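Local atomic coordinates of xylulose kinase (Bifidobacterium adolescentis ATCC 15703, PDB entry 3I8B), a protein that probably catalyses the ATP-dependent phosphorylation of D-xylulose to D-xylulose 5-phosphate, as a member of the FGGY family of carbohydrate kinases. Residues Y212-I217 with I237-V242; Y142-V147 with T202-A207; H75-L80 with A162-P167; N157-A162 with A223-K228; T194-A199 with F317-G322. One frame throughout, in Å; residues are numbered along the deposited sequence.

Contact 1 (Y212-I217 with I237-V242); sequences YRRDLI and IVLPTV. With MG (magnesium ion), chain B.
Beside the magnesium site of the N-terminal FGGY domain, Y212 at the end of strand 211-212 and R214 where helix 214-225 begins meet L239 and the backbone of I237-V242, the segment that runs into strand 241-243. One leucine methyl serves two flat groups. CD1 of L239 lies over a face of the Y212 ring, displaced toward the rim and 3.5 Å from Y212 CG, a CH-pi contact. The same methyl covers the centre of a guanidinium face, 3.7 Å from R214 NH2, while CD1 of I217 approaches it tip to tip. At their polar ends both groups turn to carbonyls. The Y212 hydroxyl donates to P240 O, the OH-to-O distance being 2.6 Å, in the carbonyl plane and on a lone pair. R214 stretches out, with NE anti to CB (chi3 -177°), and its NH1 donates to I237 O over 2.8 Å, nearly straight at 170° and within the guanidinium plane; A234 O also bonds NH1. T241, which follows P240, binds magnesium through OG1 at 2.5 Å, in company with E190 O and L192 O. A water 2.3 Å from the metal donates to L239 O. The positive guanidinium thus sits among carbonyls at the end of helix 227-236, where it would probably be stabilised, while P240 O, next to the metal ligand T241, is held by the Y212 hydroxyl and L239 O by the metal-bound water.

Contact 2 (Y142-V147 with T202-A207); sequences YTLTKV and TIYYDA
L144 and T202 share the direct hydrogen bond of this contact: L144 N donates to T202 O over 3.0 Å, at 156° and in the plane of the carbonyl. L144 lies in the first turn of helix 143-153, where N-H groups need acceptors from outside the helix, and T202 provides one. Further polar bonds fix the two partners. Y142 O, at the N-cap residue, accepts from both T145 N and T145 OG1, the latter at 2.7 Å. On the other side T202 OG1 accepts from Y204 N at 3.1 Å, forming an ST turn. Outside the two segments, A199 O bonds T202 OG1 and H75 O bonds T143 OG1. The apolar contacts surround this framework. I203 crosses Y142 and L144 at about a right angle, with its CG2 tightly placed 3.3 Å from Y142 CD2 and its CG1 3.6 Å from L144 CB. Y204 CG occupies the crowded position between N and C (chi1 49°), and the ring lies with T202 CB over the centre of one face. L144 CD1 meets the ring edge, 3.8 Å from Y204 CD2, and T143 CG2 approaches Y204 OH obliquely at 3.5 Å. An alanine in place of Y204 would probably open a gap beside T143 CG2 and L144 CD1 and leave T202 CB without its aromatic cover. The whole is a helix N-terminus met by an ST turn, close to H75, a predicted substrate-binding residue whose ring also meets that of Y142.

Contact 3 (H75-L80 with A162-P167); sequences HGMVIL and AAICLP
V78 and C165 form a hydrogen-bonded pair in a two-stranded antiparallel sheet that ends in a classic beta bulge. The strands 78-80 and 163-165 run at 159° to one another. V78 N donates to C165 O and C165 N to V78 O, each over 2.9 Å; I79 and I164 follow as the non-hydrogen-bonded pair. At the far end L80 N donates to A163 O at 3.1 Å, while L80 O is gripped by two donors, A162 N at 2.8 Å and the longer A163 N at 3.2 Å, so that two alanines face one leucine.

The side chains follow the sheet. I79 and I164 lie side by side, CG2 of I79 being 4.1 Å from CG1 of I164; CG1 of I79 takes the position between N and C (chi1 50°), and the end of the chain leads away. V78, L80, A163 and C165 share the other face, where W170 of helix 167-175 packs on V78, L80 and C165. Farther out, V238 adds backbone bonds to A162 and I164, while helix 143-153 packs on selenomethionine M77. The segment begins at H75, predicted to bind substrate. Next to it G76 has no room for a side chain, since a beta carbon would collide with P167 CG, and G76 O already lies 3.2 Å from P167 CD.

Contact 4 (N157-A162 with A223-K228); sequences NVKKIA and AAEGAK
V158 and A224 make the close part of this contact, joining the short helix 155-158 to the last turn of helix 214-225. CG1 of V158 sits 3.6 Å from CB of A224, and V158 also packs on V150 and A151 of helix 143-153. V158 CG1 stands well off a staggered position (chi1 95°) where it meets A224. The side chain of E225 runs obliquely to that of V158, its OE2 4.1 Å from V158 CG1.

Toward solvent the fit slackens. K159 and E225, both extended beyond CG, slide past each other in opposite directions, so that their aliphatic parts touch, with K159 CG 4.0 Å from E225 CG, while their charges are carried apart, K159 NZ lying 7.0 Å from E225 OE1. CE of K159 comes to 3.5 Å from A224 O. A water donates to A224 O at 2.7 Å and accepts only a weak bond from K159 NZ, at 3.4 Å.

This outer part of the N-terminal FGGY domain is away from the magnesium and predicted substrate sites. Apolar packing, of methyls and of the aliphatic parts of K159 and E225, thus carries the attachment; the opposite charges would probably add only a diffuse, screened attraction.

Contact 5 (T194-A199 with F317-G322); sequences TDRSDA and FADCTG
OD1 of D195, 3.6 Å from C320 SG across the contact, is gripped by the hydroxyl and the backbone N-H of S197. S197 OG donates to the syn lone pair of D195 OD1 over 2.6 Å, whereas S197 N comes from above the carboxylate plane. OD2 accepts from D198 N over 3.0 Å at 175°. D195 thereby caps helix 196-199, and the fixed hydroxyl is bonded to G273 N and touches C320, SG to S197 OG being 3.4 Å. An alanine in place of D195 would probably leave the N-H groups of S197 and D198 without their cap and the S197 hydroxyl freer to turn.

R196 reaches to segment 317-322 of the C-terminal FGGY domain. Its guanidinium lies between G322 on one face and A318 on the other, where A318 CB is 3.5 Å from R196 NH1. A water in the guanidinium plane accepts from R196 NH1 at 2.8 Å and donates to D319 O at 2.7 Å. Y324 adds a cation-pi contact to R196.

At 4.2 Å R196 NH1 and D319 OD1 are beyond a salt bridge, so between these segments packing and water do the joining, while R196 NH1 hydrogen-bonds directly to H323 O beyond.

Overall arrangement
Contacts 1 to 4 lie within the N-terminal FGGY domain; contact 5 ties it to the C-terminal one. Contacts 1, 2 and 3 each touch all the others: the centre of contact 1 is 9 Å from that of contact 2 and 11 Å from that of contact 3, and T241 O meets T194 N of contact 5 at 2.8 Å, pairing strand 241-243 with strand 193-195. Magnesium binds at contact 1, about 9 Å from the side chain of A163 in contact 3. On the substrate side, the side chain of H75 is about 7 Å from that of D274, the predicted proton acceptor; Y142 of contact 2 and F317 of contact 5 pack near H75. Contact 4 is peripheral, its centre 28 Å from that of contact 5.

Contact 1 (Y212-I217 with I237-V242)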
# COMPACT_ATOMS: atom_id res chain seq x y z
N TYR A 212 19.08 3.42 3.69
CA TYR A 212 18.82 2.10 4.26
C TYR A 212 19.42 2.02 5.66
O TYR A 212 20.55 2.48 5.89
CB TYR A 212 19.44 1.01 3.39
CG TYR A 212 18.63 0.67 2.15
CD1 TYR A 212 17.33 0.24 2.25
CD2 TYR A 212 19.20 0.77 0.89
CE1 TYR A 212 16.59 -0.07 1.11
CE2 TYR A 212 18.47 0.45 -0.25
CZ TYR A 212 17.17 0.03 -0.13
OH TYR A 212 16.45 -0.30 -1.27
N ARG A 213 18.66 1.45 6.59
CA ARG A 213 19.09 1.26 7.96
C ARG A 213 19.57 -0.19 8.12
O ARG A 213 18.82 -1.06 8.57
CB ARG A 213 17.93 1.56 8.91
CG ARG A 213 17.58 3.04 8.99
CD ARG A 213 18.66 3.81 9.76
NE ARG A 213 18.88 3.25 11.10
CZ ARG A 213 18.26 3.67 12.20
NH1 ARG A 213 17.40 4.68 12.16
NH2 ARG A 213 18.52 3.09 13.36
N ARG A 214 20.81 -0.44 7.73
CA ARG A 214 21.36 -1.78 7.76
C ARG A 214 21.53 -2.29 9.19
O ARG A 214 21.61 -3.50 9.40
CB ARG A 214 22.68 -1.83 6.98
CG ARG A 214 22.48 -1.71 5.46
CD ARG A 214 23.80 -1.50 4.72
NE ARG A 214 23.58 -1.32 3.29
CZ ARG A 214 23.48 -2.32 2.41
NH1 ARG A 214 23.59 -3.59 2.82
NH2 ARG A 214 23.25 -2.05 1.14
N ASP A 215 21.57 -1.38 10.15
CA ASP A 215 21.60 -1.76 11.56
C ASP A 215 20.30 -2.44 12.03
O ASP A 215 20.32 -3.29 12.92
CB ASP A 215 21.91 -0.55 12.46
CG ASP A 215 20.91 0.59 12.27
OD1 ASP A 215 20.61 0.96 11.11
OD2 ASP A 215 20.43 1.13 13.30
N LEU A 216 19.18 -2.05 11.44
CA LEU A 216 17.90 -2.65 11.80
C LEU A 216 17.81 -4.05 11.19
O LEU A 216 17.14 -4.93 11.73
CB LEU A 216 16.72 -1.77 11.37
CG LEU A 216 16.77 -0.38 12.01
CD1 LEU A 216 15.69 0.53 11.44
CD2 LEU A 216 16.63 -0.49 13.51
N ILE A 217 18.50 -4.25 10.07
CA ILE A 217 18.60 -5.59 9.49
C ILE A 217 19.50 -6.48 10.36
O ILE A 217 19.09 -7.57 10.76
CB ILE A 217 19.11 -5.56 8.03
CG1 ILE A 217 18.11 -4.83 7.12
CG2 ILE A 217 19.36 -6.98 7.53
CD1 ILE A 217 18.61 -4.57 5.69
N ILE A 237 24.93 -7.48 2.36
CA ILE A 237 23.70 -7.75 1.60
C ILE A 237 23.42 -6.68 0.53
O ILE A 237 23.56 -5.49 0.79
CB ILE A 237 22.48 -7.88 2.55
CG1 ILE A 237 22.51 -9.24 3.25
CG2 ILE A 237 21.15 -7.70 1.79
CD1 ILE A 237 21.62 -9.31 4.50
N VAL A 238 23.07 -7.12 -0.68
CA VAL A 238 22.75 -6.18 -1.75
C VAL A 238 21.28 -5.77 -1.58
O VAL A 238 20.43 -6.64 -1.43
CB VAL A 238 22.97 -6.77 -3.16
CG1 VAL A 238 22.45 -5.81 -4.23
CG2 VAL A 238 24.45 -7.09 -3.39
N LEU A 239 21.02 -4.47 -1.54
CA LEU A 239 19.68 -3.90 -1.43
C LEU A 239 19.44 -3.10 -2.70
O LEU A 239 20.38 -2.56 -3.26
CB LEU A 239 19.57 -2.99 -0.19
CG LEU A 239 19.86 -3.62 1.18
CD1 LEU A 239 19.77 -2.59 2.33
CD2 LEU A 239 18.96 -4.82 1.45
N PRO A 240 18.19 -3.05 -3.20
CA PRO A 240 18.03 -2.32 -4.47
C PRO A 240 18.33 -0.82 -4.38
O PRO A 240 17.96 -0.17 -3.40
CB PRO A 240 16.56 -2.57 -4.84
CG PRO A 240 16.17 -3.82 -4.06
CD PRO A 240 16.97 -3.77 -2.79
N THR A 241 19.01 -0.30 -5.40
CA THR A 241 19.26 1.13 -5.54
C THR A 241 17.94 1.84 -5.64
O THR A 241 17.13 1.55 -6.52
CB THR A 241 20.02 1.44 -6.84
OG1 THR A 241 21.21 0.66 -6.89
CG2 THR A 241 20.40 2.91 -6.89
N VAL A 242 17.74 2.81 -4.76
CA VAL A 242 16.50 3.55 -4.72
C VAL A 242 16.53 4.68 -5.75
O VAL A 242 17.31 5.62 -5.64
CB VAL A 242 16.22 4.08 -3.30
CG1 VAL A 242 14.89 4.86 -3.27
CG2 VAL A 242 16.18 2.91 -2.32
MG MG B . 21.58 -1.62 -7.84
O HOH W 1 23.34 -2.60 -1.70
O HOH W 2 21.53 -2.81 -5.86

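Contact 2 (Y142-V147 with T202-A207)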
# COMPACT_ATOMS: atom_id res chain seq x y z
N TYR A 142 5.24 -5.90 7.15
CA TYR A 142 6.49 -5.29 6.73
C TYR A 142 7.67 -6.23 6.51
O TYR A 142 7.83 -7.23 7.22
CB TYR A 142 6.87 -4.14 7.67
CG TYR A 142 5.79 -3.10 7.80
CD1 TYR A 142 4.79 -2.97 6.83
CD2 TYR A 142 5.76 -2.22 8.88
CE1 TYR A 142 3.80 -2.01 6.94
CE2 TYR A 142 4.79 -1.26 9.00
CZ TYR A 142 3.81 -1.15 8.03
OH TYR A 142 2.84 -0.18 8.16
N THR A 143 8.47 -5.90 5.50
CA THR A 143 9.53 -6.77 5.02
C THR A 143 10.50 -7.19 6.12
O THR A 143 10.86 -8.36 6.22
CB THR A 143 10.34 -6.09 3.87
OG1 THR A 143 9.44 -5.39 2.99
CG2 THR A 143 11.13 -7.13 3.08
N LEU A 144 10.95 -6.23 6.92
CA LEU A 144 11.90 -6.54 7.99
C LEU A 144 11.37 -7.66 8.90
O LEU A 144 12.13 -8.49 9.37
CB LEU A 144 12.21 -5.30 8.83
CG LEU A 144 13.30 -5.49 9.90
CD1 LEU A 144 14.64 -5.90 9.26
CD2 LEU A 144 13.47 -4.21 10.72
N THR A 145 10.06 -7.67 9.14
CA THR A 145 9.49 -8.68 10.04
C THR A 145 9.61 -10.08 9.43
O THR A 145 9.81 -11.05 10.16
CB THR A 145 8.04 -8.38 10.45
OG1 THR A 145 7.15 -8.77 9.39
CG2 THR A 145 7.87 -6.90 10.76
N LYS A 146 9.52 -10.15 8.10
CA LYS A 146 9.66 -11.42 7.39
C LYS A 146 11.09 -11.94 7.50
O LYS A 146 11.31 -13.14 7.75
CB LYS A 146 9.30 -11.26 5.90
CG LYS A 146 7.96 -10.62 5.61
CD LYS A 146 6.81 -11.29 6.39
CE LYS A 146 5.47 -10.85 5.81
NZ LYS A 146 4.33 -11.33 6.64
N VAL A 147 12.04 -11.04 7.32
CA VAL A 147 13.45 -11.41 7.43
C VAL A 147 13.74 -11.88 8.84
O VAL A 147 14.41 -12.89 9.02
CB VAL A 147 14.38 -10.24 7.06
CG1 VAL A 147 15.85 -10.65 7.24
CG2 VAL A 147 14.09 -9.76 5.63
N THR A 202 9.55 -1.29 3.74
CA THR A 202 10.40 -2.35 4.30
C THR A 202 10.61 -2.25 5.83
O THR A 202 10.88 -3.25 6.49
CB THR A 202 11.79 -2.35 3.64
OG1 THR A 202 12.44 -1.09 3.88
CG2 THR A 202 11.67 -2.58 2.14
N ILE A 203 10.45 -1.03 6.35
CA ILE A 203 10.95 -0.58 7.67
C ILE A 203 12.44 -0.84 7.94
O ILE A 203 12.86 -0.95 9.10
CB ILE A 203 10.03 -0.97 8.87
CG1 ILE A 203 10.11 -2.46 9.21
CG2 ILE A 203 8.60 -0.50 8.62
CD1 ILE A 203 9.48 -2.81 10.58
N TYR A 204 13.23 -0.93 6.86
CA TYR A 204 14.68 -0.76 6.93
C TYR A 204 15.18 0.30 5.94
O TYR A 204 16.35 0.31 5.56
CB TYR A 204 15.46 -2.07 6.77
CG TYR A 204 15.08 -2.96 5.61
CD1 TYR A 204 15.43 -2.63 4.31
CD2 TYR A 204 14.43 -4.18 5.83
CE1 TYR A 204 15.12 -3.45 3.24
CE2 TYR A 204 14.11 -5.02 4.76
CZ TYR A 204 14.46 -4.64 3.46
OH TYR A 204 14.15 -5.46 2.38
N TYR A 205 14.27 1.18 5.55
CA TYR A 205 14.62 2.31 4.69
C TYR A 205 13.97 3.59 5.19
O TYR A 205 12.79 3.60 5.57
CB TYR A 205 14.20 2.04 3.25
CG TYR A 205 14.38 3.22 2.31
CD1 TYR A 205 15.63 3.53 1.78
CD2 TYR A 205 13.31 4.02 1.96
CE1 TYR A 205 15.80 4.63 0.92
CE2 TYR A 205 13.46 5.11 1.11
CZ TYR A 205 14.70 5.41 0.59
OH TYR A 205 14.83 6.50 -0.28
N ASP A 206 14.72 4.68 5.20
CA ASP A 206 14.17 5.97 5.58
C ASP A 206 14.14 6.96 4.41
O ASP A 206 15.18 7.46 3.98
CB ASP A 206 14.94 6.58 6.75
CG ASP A 206 14.34 7.91 7.20
OD1 ASP A 206 13.15 7.93 7.60
OD2 ASP A 206 15.06 8.92 7.15
N ALA A 207 12.93 7.23 3.93
CA ALA A 207 12.71 8.08 2.75
C ALA A 207 13.18 9.51 2.94
O ALA A 207 13.78 10.10 2.04
CB ALA A 207 11.23 8.06 2.33

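Contact 3 (H75-L80 with A162-P167)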
# COMPACT_ATOMS: atom_id res chain seq x y z
N HIS A 75 5.76 -4.79 0.30
CA HIS A 75 6.33 -5.51 1.46
C HIS A 75 6.88 -6.92 1.18
O HIS A 75 7.84 -7.34 1.82
CB HIS A 75 5.31 -5.57 2.61
CG HIS A 75 4.64 -4.26 2.90
ND1 HIS A 75 3.28 -4.07 2.78
CD2 HIS A 75 5.15 -3.06 3.28
CE1 HIS A 75 2.97 -2.82 3.10
NE2 HIS A 75 4.09 -2.19 3.38
N GLY A 76 6.28 -7.64 0.24
CA GLY A 76 6.66 -9.02 -0.00
C GLY A 76 8.17 -9.24 0.01
O GLY A 76 8.92 -8.60 -0.75
N MSE A 77 8.62 -10.16 0.85
CA MSE A 77 10.05 -10.43 0.99
C MSE A 77 10.55 -11.46 -0.03
O MSE A 77 10.19 -12.63 0.05
CB MSE A 77 10.36 -10.95 2.41
CG MSE A 77 11.82 -11.38 2.59
SE MSE A 77 12.12 -12.77 3.98
CE MSE A 77 11.29 -14.31 3.06
N VAL A 78 11.38 -11.00 -0.97
CA VAL A 78 12.09 -11.90 -1.88
C VAL A 78 13.58 -11.97 -1.51
O VAL A 78 14.32 -10.98 -1.64
CB VAL A 78 11.97 -11.46 -3.36
CG1 VAL A 78 12.70 -12.45 -4.29
CG2 VAL A 78 10.51 -11.32 -3.78
N ILE A 79 14.02 -13.14 -1.07
CA ILE A 79 15.44 -13.29 -0.75
C ILE A 79 16.17 -14.18 -1.75
O ILE A 79 15.70 -15.27 -2.10
CB ILE A 79 15.70 -13.73 0.71
CG1 ILE A 79 14.85 -14.95 1.08
CG2 ILE A 79 15.42 -12.58 1.67
CD1 ILE A 79 15.22 -15.55 2.48
N LEU A 80 17.33 -13.69 -2.20
CA LEU A 80 18.14 -14.32 -3.22
C LEU A 80 19.49 -14.73 -2.67
O LEU A 80 20.07 -14.01 -1.82
CB LEU A 80 18.38 -13.34 -4.37
CG LEU A 80 17.15 -12.69 -4.98
CD1 LEU A 80 17.55 -11.68 -6.05
CD2 LEU A 80 16.27 -13.81 -5.55
N ALA A 162 21.97 -13.14 -0.01
CA ALA A 162 22.90 -12.21 -0.66
C ALA A 162 22.20 -10.91 -1.08
O ALA A 162 22.84 -9.87 -1.27
CB ALA A 162 23.58 -12.87 -1.85
N ALA A 163 20.88 -10.97 -1.24
CA ALA A 163 20.10 -9.78 -1.59
C ALA A 163 18.67 -9.89 -1.06
O ALA A 163 18.11 -10.98 -0.99
CB ALA A 163 20.10 -9.55 -3.13
N ILE A 164 18.09 -8.76 -0.68
CA ILE A 164 16.68 -8.73 -0.32
C ILE A 164 16.00 -7.73 -1.23
O ILE A 164 16.51 -6.63 -1.39
CB ILE A 164 16.48 -8.27 1.13
CG1 ILE A 164 17.42 -9.01 2.10
CG2 ILE A 164 15.02 -8.47 1.54
CD1 ILE A 164 17.40 -8.44 3.50
N CYS A 165 14.85 -8.09 -1.80
CA CYS A 165 14.11 -7.15 -2.63
C CYS A 165 12.60 -7.40 -2.58
O CYS A 165 12.13 -8.39 -2.02
CB CYS A 165 14.62 -7.16 -4.09
SG CYS A 165 14.26 -8.72 -4.95
N LEU A 166 11.84 -6.46 -3.13
CA LEU A 166 10.39 -6.55 -3.09
C LEU A 166 9.86 -7.11 -4.42
O LEU A 166 10.61 -7.21 -5.38
CB LEU A 166 9.79 -5.18 -2.76
CG LEU A 166 9.57 -4.94 -1.25
CD1 LEU A 166 10.81 -5.24 -0.38
CD2 LEU A 166 9.07 -3.53 -1.02
N PRO A 167 8.58 -7.50 -4.47
CA PRO A 167 8.04 -8.11 -5.69
C PRO A 167 8.24 -7.27 -6.96
O PRO A 167 8.73 -7.80 -7.96
CB PRO A 167 6.55 -8.31 -5.35
CG PRO A 167 6.54 -8.45 -3.85
CD PRO A 167 7.57 -7.45 -3.39

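Contact 4 (N157-A162 with A223-K228)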
# COMPACT_ATOMS: atom_id res chain seq x y z
N ASN A 157 18.68 -20.76 5.98
CA ASN A 157 18.21 -19.90 4.89
C ASN A 157 18.61 -18.45 5.08
O ASN A 157 18.96 -17.77 4.11
CB ASN A 157 16.67 -19.97 4.79
CG ASN A 157 16.18 -21.22 4.08
OD1 ASN A 157 14.98 -21.54 4.09
ND2 ASN A 157 17.10 -21.92 3.43
N VAL A 158 18.51 -17.94 6.30
CA VAL A 158 18.79 -16.53 6.51
C VAL A 158 20.26 -16.24 6.22
O VAL A 158 20.59 -15.18 5.68
CB VAL A 158 18.36 -16.01 7.88
CG1 VAL A 158 19.54 -16.04 8.89
CG2 VAL A 158 17.82 -14.60 7.74
N LYS A 159 21.12 -17.21 6.52
CA LYS A 159 22.56 -17.07 6.32
C LYS A 159 22.97 -17.10 4.84
O LYS A 159 24.08 -16.69 4.51
CB LYS A 159 23.32 -18.16 7.08
CG LYS A 159 23.33 -17.97 8.61
CD LYS A 159 24.11 -19.10 9.28
CE LYS A 159 23.85 -19.14 10.78
NZ LYS A 159 24.33 -20.41 11.39
N LYS A 160 22.09 -17.58 3.96
CA LYS A 160 22.38 -17.59 2.51
C LYS A 160 22.01 -16.27 1.81
O LYS A 160 22.31 -16.09 0.63
CB LYS A 160 21.63 -18.74 1.81
CG LYS A 160 21.96 -20.14 2.30
CD LYS A 160 21.25 -21.18 1.43
CE LYS A 160 21.19 -22.54 2.11
NZ LYS A 160 20.63 -23.60 1.21
N ILE A 161 21.31 -15.39 2.51
CA ILE A 161 20.84 -14.16 1.89
C ILE A 161 22.01 -13.37 1.30
O ILE A 161 22.93 -13.01 2.02
CB ILE A 161 20.09 -13.28 2.91
CG1 ILE A 161 18.87 -14.03 3.44
CG2 ILE A 161 19.64 -11.97 2.27
CD1 ILE A 161 17.91 -13.17 4.24
N ALA A 162 21.97 -13.14 -0.01
CA ALA A 162 22.90 -12.21 -0.66
C ALA A 162 22.20 -10.91 -1.08
O ALA A 162 22.84 -9.87 -1.27
CB ALA A 162 23.58 -12.87 -1.85
N ALA A 223 19.78 -13.09 15.88
CA ALA A 223 19.22 -14.33 16.42
C ALA A 223 19.86 -15.56 15.80
O ALA A 223 20.04 -16.57 16.48
CB ALA A 223 17.71 -14.37 16.21
N ALA A 224 20.18 -15.49 14.51
CA ALA A 224 20.76 -16.64 13.83
C ALA A 224 22.29 -16.64 13.83
O ALA A 224 22.91 -17.71 13.79
CB ALA A 224 20.20 -16.77 12.39
N GLU A 225 22.90 -15.47 13.91
CA GLU A 225 24.32 -15.34 13.55
C GLU A 225 25.28 -14.83 14.64
O GLU A 225 26.49 -14.98 14.51
CB GLU A 225 24.48 -14.46 12.29
CG GLU A 225 23.60 -14.88 11.10
CD GLU A 225 23.88 -14.06 9.82
OE1 GLU A 225 25.04 -13.70 9.55
OE2 GLU A 225 22.93 -13.80 9.07
N GLY A 226 24.76 -14.22 15.70
CA GLY A 226 25.62 -13.51 16.63
C GLY A 226 25.76 -12.07 16.16
O GLY A 226 25.59 -11.79 14.98
N ALA A 227 26.08 -11.16 17.08
CA ALA A 227 26.06 -9.72 16.80
C ALA A 227 27.01 -9.25 15.69
O ALA A 227 26.56 -8.60 14.74
CB ALA A 227 26.30 -8.90 18.08
N LYS A 228 28.30 -9.54 15.82
CA LYS A 228 29.27 -9.07 14.82
C LYS A 228 29.07 -9.74 13.45
O LYS A 228 29.21 -9.09 12.41
CB LYS A 228 30.73 -9.21 15.30
CG LYS A 228 31.12 -8.30 16.49
CD LYS A 228 30.55 -6.90 16.34
CE LYS A 228 30.81 -6.03 17.58
NZ LYS A 228 30.65 -6.77 18.86
O HOH W 3 24.14 -19.88 14.76

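Contact 5 (T194-A199 with F317-G322)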
# COMPACT_ATOMS: atom_id res chain seq x y z
N THR A 194 14.92 -0.11 -7.12
CA THR A 194 13.57 0.07 -6.62
C THR A 194 13.19 1.56 -6.65
O THR A 194 13.93 2.36 -7.23
CB THR A 194 13.43 -0.52 -5.22
OG1 THR A 194 12.06 -0.59 -4.85
CG2 THR A 194 14.19 0.33 -4.19
N ASP A 195 12.05 1.93 -6.09
CA ASP A 195 11.72 3.35 -5.94
C ASP A 195 11.47 3.70 -4.47
O ASP A 195 11.49 2.83 -3.60
CB ASP A 195 10.49 3.73 -6.78
CG ASP A 195 9.17 3.49 -6.04
OD1 ASP A 195 8.31 4.40 -6.07
OD2 ASP A 195 8.99 2.39 -5.46
N ARG A 196 11.21 4.98 -4.20
CA ARG A 196 10.94 5.43 -2.83
C ARG A 196 9.68 4.82 -2.23
O ARG A 196 9.63 4.56 -1.03
CB ARG A 196 10.85 6.95 -2.77
CG ARG A 196 12.16 7.69 -3.01
CD ARG A 196 11.90 9.18 -3.20
NE ARG A 196 11.52 9.86 -1.96
CZ ARG A 196 10.27 10.20 -1.63
NH1 ARG A 196 9.26 9.92 -2.44
NH2 ARG A 196 10.04 10.82 -0.48
N SER A 197 8.65 4.58 -3.04
CA SER A 197 7.39 4.14 -2.45
C SER A 197 7.46 2.70 -1.91
O SER A 197 7.04 2.43 -0.78
CB SER A 197 6.22 4.34 -3.42
OG SER A 197 6.35 3.52 -4.57
N ASP A 198 8.03 1.79 -2.69
CA ASP A 198 8.16 0.41 -2.22
C ASP A 198 9.21 0.25 -1.12
O ASP A 198 8.99 -0.47 -0.15
CB ASP A 198 8.44 -0.57 -3.36
CG ASP A 198 7.33 -1.60 -3.54
OD1 ASP A 198 6.52 -1.80 -2.60
OD2 ASP A 198 7.27 -2.22 -4.63
N ALA A 199 10.34 0.93 -1.26
CA ALA A 199 11.37 0.87 -0.22
C ALA A 199 10.85 1.36 1.14
O ALA A 199 11.22 0.84 2.19
CB ALA A 199 12.59 1.66 -0.65
N PHE A 317 4.61 6.09 4.50
CA PHE A 317 5.21 5.66 3.24
C PHE A 317 5.52 6.86 2.36
O PHE A 317 5.11 7.99 2.66
CB PHE A 317 4.27 4.72 2.48
CG PHE A 317 3.95 3.44 3.21
CD1 PHE A 317 4.78 2.97 4.22
CD2 PHE A 317 2.82 2.71 2.88
CE1 PHE A 317 4.47 1.80 4.90
CE2 PHE A 317 2.52 1.52 3.54
CZ PHE A 317 3.34 1.06 4.55
N ALA A 318 6.25 6.61 1.27
CA ALA A 318 6.49 7.63 0.25
C ALA A 318 5.58 7.37 -0.94
O ALA A 318 5.16 6.24 -1.18
CB ALA A 318 7.95 7.61 -0.18
N ASP A 319 5.28 8.41 -1.70
CA ASP A 319 4.46 8.25 -2.90
C ASP A 319 5.38 8.14 -4.12
O ASP A 319 6.59 7.96 -3.97
CB ASP A 319 3.50 9.44 -3.06
CG ASP A 319 4.13 10.62 -3.79
OD1 ASP A 319 5.37 10.78 -3.75
OD2 ASP A 319 3.38 11.39 -4.41
N CYS A 320 4.81 8.25 -5.31
CA CYS A 320 5.58 8.11 -6.56
C CYS A 320 5.88 9.42 -7.28
O CYS A 320 6.14 9.43 -8.49
CB CYS A 320 4.90 7.15 -7.52
SG CYS A 320 4.93 5.42 -6.98
N THR A 321 5.86 10.54 -6.56
CA THR A 321 6.15 11.83 -7.17
C THR A 321 7.24 12.58 -6.42
O THR A 321 7.42 13.79 -6.60
CB THR A 321 4.90 12.72 -7.27
OG1 THR A 321 4.50 13.13 -5.96
CG2 THR A 321 3.78 11.96 -7.92
N GLY A 322 7.99 11.85 -5.61
CA GLY A 322 9.02 12.45 -4.78
C GLY A 322 8.47 12.96 -3.46
O GLY A 322 9.17 13.64 -2.72
O HOH W 4 8.79 8.97 -5.06
O HOH W 5 4.41 3.45 -0.61